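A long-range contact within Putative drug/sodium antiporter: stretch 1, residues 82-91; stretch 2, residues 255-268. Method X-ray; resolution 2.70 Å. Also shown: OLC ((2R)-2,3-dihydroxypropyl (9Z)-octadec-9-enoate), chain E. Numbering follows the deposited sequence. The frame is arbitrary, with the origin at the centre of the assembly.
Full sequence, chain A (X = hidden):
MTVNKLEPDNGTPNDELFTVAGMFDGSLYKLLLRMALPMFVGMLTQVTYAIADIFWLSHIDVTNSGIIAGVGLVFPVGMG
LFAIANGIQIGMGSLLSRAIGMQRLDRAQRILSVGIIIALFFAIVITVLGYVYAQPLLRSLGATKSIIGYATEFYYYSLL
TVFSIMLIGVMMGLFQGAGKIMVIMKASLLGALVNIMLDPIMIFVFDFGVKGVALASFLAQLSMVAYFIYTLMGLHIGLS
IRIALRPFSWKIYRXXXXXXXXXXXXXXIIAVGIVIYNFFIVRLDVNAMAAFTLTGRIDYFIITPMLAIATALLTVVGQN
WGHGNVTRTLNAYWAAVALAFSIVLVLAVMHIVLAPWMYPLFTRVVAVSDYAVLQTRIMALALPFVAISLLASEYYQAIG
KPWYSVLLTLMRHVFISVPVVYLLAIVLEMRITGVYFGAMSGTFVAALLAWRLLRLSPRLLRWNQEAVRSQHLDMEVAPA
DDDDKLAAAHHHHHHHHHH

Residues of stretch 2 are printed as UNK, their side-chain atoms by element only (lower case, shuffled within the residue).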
# COMPACT_ATOMS: atom_id res chain seq x y z
N PHE A 82 -1.88 8.89 1.94
CA PHE A 82 -0.90 7.81 2.05
C PHE A 82 -0.65 7.18 0.68
O PHE A 82 0.44 6.71 0.40
CB PHE A 82 -1.36 6.73 3.04
CG PHE A 82 -1.10 7.08 4.49
CD1 PHE A 82 -0.14 8.03 4.83
CD2 PHE A 82 -1.83 6.47 5.51
CE1 PHE A 82 0.09 8.36 6.15
CE2 PHE A 82 -1.60 6.80 6.83
CZ PHE A 82 -0.63 7.74 7.16
N ALA A 83 -1.67 7.19 -0.17
CA ALA A 83 -1.57 6.61 -1.50
C ALA A 83 -0.60 7.38 -2.38
O ALA A 83 0.22 6.80 -3.09
CB ALA A 83 -2.95 6.56 -2.16
N ILE A 84 -0.70 8.70 -2.31
CA ILE A 84 0.16 9.57 -3.08
C ILE A 84 1.55 9.58 -2.46
O ILE A 84 2.55 9.60 -3.17
CB ILE A 84 -0.42 11.00 -3.16
CG1 ILE A 84 -1.74 10.99 -3.94
CG2 ILE A 84 0.60 11.97 -3.78
CD1 ILE A 84 -2.55 12.27 -3.84
N ALA A 85 1.61 9.55 -1.13
CA ALA A 85 2.89 9.49 -0.44
C ALA A 85 3.63 8.21 -0.84
O ALA A 85 4.87 8.18 -0.95
CB ALA A 85 2.69 9.55 1.04
N ASN A 86 2.85 7.17 -1.06
CA ASN A 86 3.39 5.86 -1.40
C ASN A 86 4.02 5.86 -2.79
O ASN A 86 5.03 5.19 -3.02
CB ASN A 86 2.30 4.79 -1.30
CG ASN A 86 2.87 3.40 -1.28
OD1 ASN A 86 2.63 2.59 -2.19
ND2 ASN A 86 3.66 3.11 -0.25
N GLY A 87 3.39 6.60 -3.69
CA GLY A 87 3.86 6.74 -5.05
C GLY A 87 5.16 7.50 -5.06
O GLY A 87 6.08 7.18 -5.83
N ILE A 88 5.25 8.51 -4.19
CA ILE A 88 6.49 9.27 -4.02
C ILE A 88 7.58 8.38 -3.48
O ILE A 88 8.74 8.48 -3.87
CB ILE A 88 6.29 10.48 -3.09
CG1 ILE A 88 5.41 11.53 -3.79
CG2 ILE A 88 7.64 11.07 -2.67
CD1 ILE A 88 5.18 12.79 -3.01
N GLN A 89 7.21 7.47 -2.59
CA GLN A 89 8.18 6.59 -1.98
C GLN A 89 8.86 5.68 -3.01
O GLN A 89 10.07 5.53 -2.98
CB GLN A 89 7.53 5.77 -0.87
CG GLN A 89 8.48 4.86 -0.18
CD GLN A 89 7.80 3.78 0.62
OE1 GLN A 89 6.60 3.84 0.88
NE2 GLN A 89 8.56 2.77 1.01
N ILE A 90 8.07 5.09 -3.91
CA ILE A 90 8.55 4.07 -4.84
C ILE A 90 9.36 4.76 -5.94
O ILE A 90 10.40 4.28 -6.37
CB ILE A 90 7.36 3.22 -5.44
CG1 ILE A 90 6.69 2.37 -4.36
CG2 ILE A 90 7.82 2.27 -6.54
CD1 ILE A 90 7.62 1.29 -3.77
N GLY A 91 8.89 5.92 -6.38
CA GLY A 91 9.66 6.74 -7.29
C GLY A 91 11.03 7.01 -6.69
O GLY A 91 12.08 6.88 -7.34
N UNK A 255 11.48 10.33 -15.19
CA UNK A 255 11.76 9.00 -14.69
C UNK A 255 11.14 8.78 -13.30
O UNK A 255 10.58 7.72 -13.01
o UNK A 255 12.16 5.60 -14.34
c UNK A 255 13.69 7.43 -14.06
o UNK A 255 13.65 5.95 -15.94
c UNK A 255 13.12 6.24 -14.84
c UNK A 255 13.27 8.78 -14.63
N UNK A 256 11.22 9.81 -12.46
CA UNK A 256 10.69 9.76 -11.11
C UNK A 256 9.15 9.79 -11.15
O UNK A 256 8.48 9.06 -10.41
c UNK A 256 11.74 10.79 -6.54
c UNK A 256 10.43 10.73 -6.07
c UNK A 256 11.99 10.86 -7.91
c UNK A 256 9.38 10.76 -6.97
c UNK A 256 9.64 10.83 -8.33
c UNK A 256 10.94 10.86 -8.82
c UNK A 256 11.22 10.94 -10.29
N UNK A 257 8.60 10.63 -12.03
CA UNK A 257 7.16 10.86 -12.08
C UNK A 257 6.42 9.68 -12.69
O UNK A 257 5.30 9.36 -12.27
c UNK A 257 6.81 13.42 -12.05
c UNK A 257 5.90 13.26 -10.85
c UNK A 257 6.84 12.13 -12.88
c UNK A 257 6.38 14.60 -12.89
N UNK A 258 7.03 9.04 -13.68
CA UNK A 258 6.38 7.93 -14.36
C UNK A 258 6.21 6.71 -13.42
O UNK A 258 5.12 6.15 -13.34
c UNK A 258 7.17 7.57 -15.62
o UNK A 258 8.49 7.19 -15.27
N UNK A 259 7.27 6.32 -12.71
CA UNK A 259 7.19 5.25 -11.70
C UNK A 259 6.24 5.66 -10.57
O UNK A 259 5.34 4.89 -10.18
c UNK A 259 8.61 4.90 -11.09
c UNK A 259 9.42 4.12 -12.09
c UNK A 259 8.49 4.11 -9.78
N UNK A 260 6.43 6.87 -10.06
CA UNK A 260 5.68 7.36 -8.92
C UNK A 260 4.21 7.52 -9.18
O UNK A 260 3.35 7.20 -8.34
N UNK A 261 3.88 8.04 -10.36
CA UNK A 261 2.48 8.23 -10.68
C UNK A 261 1.82 6.95 -11.15
O UNK A 261 0.61 6.80 -11.03
c UNK A 261 2.09 10.67 -11.05
c UNK A 261 1.91 13.40 -11.23
c UNK A 261 2.33 9.33 -11.71
s UNK A 261 1.98 11.96 -12.29
N UNK A 262 2.62 6.03 -11.67
CA UNK A 262 2.10 4.72 -12.02
C UNK A 262 1.62 4.03 -10.74
O UNK A 262 0.63 3.32 -10.73
c UNK A 262 3.16 3.89 -12.75
N UNK A 263 2.33 4.29 -9.65
CA UNK A 263 2.03 3.68 -8.36
C UNK A 263 0.69 4.18 -7.84
O UNK A 263 -0.07 3.44 -7.23
c UNK A 263 3.13 3.98 -7.35
n UNK A 263 3.12 1.15 -4.89
o UNK A 263 3.46 1.24 -7.10
c UNK A 263 3.20 1.80 -6.04
c UNK A 263 2.96 3.30 -5.99
N UNK A 264 0.42 5.46 -8.10
CA UNK A 264 -0.84 6.07 -7.72
C UNK A 264 -1.97 5.56 -8.60
O UNK A 264 -3.08 5.34 -8.14
c UNK A 264 0.35 8.15 -6.98
c UNK A 264 -0.73 7.58 -7.83
s UNK A 264 0.48 9.90 -7.34
c UNK A 264 2.11 10.29 -6.68
N UNK A 265 -1.66 5.37 -9.87
CA UNK A 265 -2.65 4.88 -10.81
C UNK A 265 -3.09 3.47 -10.42
O UNK A 265 -4.25 3.09 -10.61
c UNK A 265 -2.32 4.78 -14.68
c UNK A 265 -4.10 5.90 -13.24
c UNK A 265 -2.06 4.91 -12.21
c UNK A 265 -3.06 4.77 -13.34
N UNK A 266 -2.16 2.69 -9.89
CA UNK A 266 -2.41 1.32 -9.48
C UNK A 266 -3.26 1.24 -8.19
O UNK A 266 -4.09 0.35 -8.06
c UNK A 266 -1.09 0.58 -9.29
c UNK A 266 2.30 0.70 -10.22
c UNK A 266 -0.41 0.19 -10.60
s UNK A 266 1.17 -0.68 -10.40
N UNK A 267 -3.04 2.16 -7.26
CA UNK A 267 -3.88 2.27 -6.08
C UNK A 267 -5.30 2.53 -6.53
O UNK A 267 -6.27 1.98 -5.99
c UNK A 267 -1.98 3.60 -5.04
c UNK A 267 -1.41 2.68 -4.02
o UNK A 267 -1.61 1.46 -4.09
c UNK A 267 -3.44 3.43 -5.18
n UNK A 267 -0.73 3.24 -3.03
N UNK A 268 -5.41 3.40 -7.53
CA UNK A 268 -6.69 3.81 -8.05
C UNK A 268 -7.43 2.60 -8.60
O UNK A 268 -8.55 2.30 -8.17
c UNK A 268 -6.47 4.89 -9.11
c UNK A 268 -7.63 5.77 -9.55
c UNK A 268 -7.08 6.97 -10.33
c UNK A 268 -8.46 6.23 -8.35
C9 OLC E . -3.28 8.83 9.93
C8 OLC E . -2.43 8.34 11.09
C7 OLC E . -1.78 7.01 10.75
C6 OLC E . -0.43 6.90 11.43
C5 OLC E . 0.60 6.41 10.42
C4 OLC E . 1.87 7.24 10.48

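Position 255 carries three carbons, the third bearing two oxygens, a carboxylate side chain that is out of reach of stretch 1. It is Glu-255. Position 256 has one carbon followed by a six-membered carbon ring. The ring lies under Gly-91, whose CA stands 4.2 Å from the ring centroid and 16° off the ring normal, a CH-pi contact over the face. With no hydroxyl on the ring, this is Phe-256, and its CZ reaches 3.6 Å from Ile-88 O.

Position 257 shows four carbons forked at the second and touches nothing opposite: Leu-257. Position 258, one carbon and one oxygen, is likewise remote: Ser-258. Position 259 has three carbons, two of them carried by the first, and its CA-to-CB bond points toward stretch 1. This beta-branched pattern is Val-259; its CG1 packs 3.8 Å from both Ile-90 CG2 and Gly-91 CA.

Position 260 has no side-chain atoms, hence Gly-260. Its CA lies 3.1 Å from Gly-87 O, and Gly-87 CA lies 3.4 Å from Gly-260 O, a reciprocal pair of CA-H...O contacts. An ideal CB on Gly-87 would fall 2.5 Å from Gly-260 O, a clash; one on Gly-260 would be tight, 3.0 Å from Gly-87 O.

Position 261 is an unbranched chain of two carbons, sulfur and carbon, whose CA-to-CB bond points away from stretch 1: Met-261. Position 262 has a single carbon and makes no contact: Ala-262. Position 263 has three carbons, the last bearing one oxygen and one nitrogen. The nitrogen lies 3.1 Å from Asn-86 OD1, and the carboxamide fits Gln-263. NE2 donates this hydrogen bond at an N-H...O angle of 174°, nearly linear, while OE1 is satisfied elsewhere in the structure.

Position 264 repeats the two-carbon, sulfur, carbon chain, but its end approaches stretch 1, so Met-264 is a knob among Ala-83, Ile-84, Gly-87 and Ile-88. Its CE is 3.7 Å from Ile-84 CG2. An ideal CB on Gly-87 would also clash with Met-264 CG, at 2.8 Å.

Position 265, four carbons forked at the second, is out of reach: Leu-265. Position 266, another unbranched chain of two carbons, sulfur and carbon, is out of reach as well: Met-266. Position 267 has three carbons ending in one oxygen and one nitrogen, and its CA-to-CB bond points toward stretch 1: Gln-267. Its NE2 is 3.5 Å from Asn-86 OD1, with no hydrogen bond assigned to the pair. Position 268, again four carbons forked at the second, makes no contact: Leu-268.

The helices run closer to antiparallel than parallel, at 142°, with axes approaching to 7.3 Å. Glycine permits this proximity: Gly-87 and Gly-260 have CA atoms 4.3 Å apart, and an ideal CB on Gly-91 would clash with Phe-256 CE1 at 2.8 Å. Around this close approach, Met-264, Phe-256 and Val-259 supply apolar packing, and Gln-263 adds one directed polar link. Together the stretches bury 599 Å².

Stretch 2 255-268: EFLSVGMAQMLMQL
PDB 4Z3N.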